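Local coordinates for ZINC phosphodiesterase ELAC protein 1 (Homo sapiens, PDB 3ZWF) that removes 2',3'-cyclic phosphate from tRNAs during their repair and shows some tRNA 3'-processing endonuclease activity, using two zinc ions, at residues Thr59-Asp64 against Val95-Phe100. Residues are numbered along the deposited sequence; the frame is centred on the assembly and turned at random.
Sequences THLHGD and VGLRDF. With ZN (zinc ion), chain E; ZN (zinc ion), chain D.
In the HxHxDH zinc-binding loop of the metallo-beta-lactamase fold, Leu61 is the residue that turns from the metals toward the start of helix 97-107. Its CD1 lies 3.4 Å from Val95 O and also faces Gly96, the N-cap residue, whereas CD2 meets Leu97 CD1 at 4.1 Å, the two leucines passing each other at a slant. With CG anti to its carbonyl carbon (chi1 -63°) and CD1 extended away from CA (chi2 -179°), Leu61 reaches the turn and Leu97 together; Pro94 and, from the second subunit, Leu107 add further apolar cover. The contact is small, one leucine set against a backbone carbonyl and a second leucine, and joins the loop after strand 53-57 to the turn after the neighbouring parallel strand 89-94. Leu61 centres an inverse gamma turn, and the flanking histidines reach back to one zinc, through His60 NE2 at 2.3 Å and His62 ND1 at 2.2 Å; His180 and Asp251 complete its protein ligands. Asp64, the proposed proton acceptor, binds the second zinc through OD2, and a water bridges both metals. The zinc bond fixes the rotation of the His60 ring together with ND1, which donates nearly in the ring plane to Thr59 OG1 at 3.0 Å.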
# COMPACT_ATOMS: atom_id res chain seq x y z
N THR A 59 -13.45 1.07 -7.90
CA THR A 59 -13.88 1.10 -9.33
C THR A 59 -13.36 -0.09 -10.14
O THR A 59 -14.04 -0.60 -11.00
CB THR A 59 -13.43 2.34 -10.06
OG1 THR A 59 -11.99 2.47 -9.98
CG2 THR A 59 -14.09 3.61 -9.45
N HIS A 60 -12.16 -0.59 -9.79
CA HIS A 60 -11.55 -1.69 -10.50
C HIS A 60 -10.33 -2.19 -9.75
O HIS A 60 -9.75 -1.43 -8.99
CB HIS A 60 -11.21 -1.37 -11.95
CG HIS A 60 -10.11 -0.37 -12.16
ND1 HIS A 60 -10.22 0.98 -11.83
CD2 HIS A 60 -8.98 -0.48 -12.89
CE1 HIS A 60 -9.12 1.61 -12.23
NE2 HIS A 60 -8.36 0.75 -12.88
N LEU A 61 -9.97 -3.44 -10.04
CA LEU A 61 -8.86 -4.08 -9.32
C LEU A 61 -7.50 -3.87 -10.00
O LEU A 61 -6.77 -4.85 -10.25
CB LEU A 61 -9.19 -5.57 -9.14
CG LEU A 61 -10.42 -5.85 -8.27
CD1 LEU A 61 -10.70 -7.35 -8.08
CD2 LEU A 61 -10.26 -5.16 -6.90
N HIS A 62 -7.14 -2.60 -10.24
CA HIS A 62 -5.76 -2.20 -10.53
C HIS A 62 -5.20 -1.65 -9.25
O HIS A 62 -5.89 -1.00 -8.50
CB HIS A 62 -5.68 -1.19 -11.65
CG HIS A 62 -5.68 -1.80 -13.00
ND1 HIS A 62 -6.01 -1.10 -14.13
CD2 HIS A 62 -5.33 -3.05 -13.41
CE1 HIS A 62 -5.87 -1.88 -15.18
NE2 HIS A 62 -5.47 -3.08 -14.77
N GLY A 63 -3.93 -1.92 -8.97
CA GLY A 63 -3.38 -1.62 -7.67
C GLY A 63 -3.43 -0.17 -7.21
O GLY A 63 -3.57 0.09 -6.00
N ASP A 64 -3.36 0.76 -8.15
CA ASP A 64 -3.44 2.19 -7.87
C ASP A 64 -4.83 2.65 -7.43
O ASP A 64 -5.02 3.82 -7.10
CB ASP A 64 -2.96 3.10 -9.07
CG ASP A 64 -3.59 2.76 -10.37
OD1 ASP A 64 -3.69 1.56 -10.77
OD2 ASP A 64 -4.02 3.74 -11.02
N VAL A 95 -15.76 -8.44 -8.03
CA VAL A 95 -15.46 -9.81 -7.62
C VAL A 95 -13.94 -9.99 -7.47
O VAL A 95 -13.18 -9.68 -8.38
CB VAL A 95 -16.02 -10.84 -8.65
CG1 VAL A 95 -15.48 -12.28 -8.36
CG2 VAL A 95 -17.51 -10.83 -8.61
N GLY A 96 -13.55 -10.56 -6.33
CA GLY A 96 -12.15 -10.79 -5.98
C GLY A 96 -11.72 -9.95 -4.80
O GLY A 96 -10.76 -10.30 -4.06
N LEU A 97 -12.42 -8.84 -4.59
CA LEU A 97 -12.04 -7.91 -3.53
C LEU A 97 -12.25 -8.49 -2.12
O LEU A 97 -11.45 -8.28 -1.22
CB LEU A 97 -12.78 -6.57 -3.68
CG LEU A 97 -12.41 -5.50 -2.66
CD1 LEU A 97 -10.95 -5.06 -2.81
CD2 LEU A 97 -13.33 -4.23 -2.85
N ARG A 98 -13.36 -9.20 -1.93
CA ARG A 98 -13.67 -9.71 -0.60
C ARG A 98 -12.55 -10.64 -0.09
O ARG A 98 -12.07 -10.50 1.04
CB ARG A 98 -14.99 -10.46 -0.57
CG ARG A 98 -15.43 -10.90 0.83
CD ARG A 98 -16.72 -11.72 0.82
NE ARG A 98 -17.81 -11.01 0.16
CZ ARG A 98 -18.57 -11.49 -0.81
NH1 ARG A 98 -18.37 -12.70 -1.33
NH2 ARG A 98 -19.56 -10.75 -1.27
N ASP A 99 -12.16 -11.59 -0.93
CA ASP A 99 -11.12 -12.59 -0.54
C ASP A 99 -9.78 -11.91 -0.33
O ASP A 99 -9.03 -12.26 0.57
CB ASP A 99 -11.00 -13.67 -1.60
CG ASP A 99 -12.24 -14.60 -1.64
OD1 ASP A 99 -13.02 -14.63 -0.65
OD2 ASP A 99 -12.43 -15.29 -2.67
N PHE A 100 -9.47 -10.90 -1.15
CA PHE A 100 -8.25 -10.14 -1.02
C PHE A 100 -8.15 -9.53 0.37
O PHE A 100 -7.12 -9.66 1.06
CB PHE A 100 -8.13 -9.02 -2.06
CG PHE A 100 -6.97 -8.13 -1.83
CD1 PHE A 100 -5.69 -8.57 -2.08
CD2 PHE A 100 -7.14 -6.84 -1.34
CE1 PHE A 100 -4.59 -7.74 -1.84
CE2 PHE A 100 -6.04 -5.99 -1.14
CZ PHE A 100 -4.78 -6.44 -1.39
ZN ZN E . -6.58 0.98 -14.32
ZN ZN D . -5.50 3.75 -12.63
O HOH W 1 -5.41 1.59 -12.74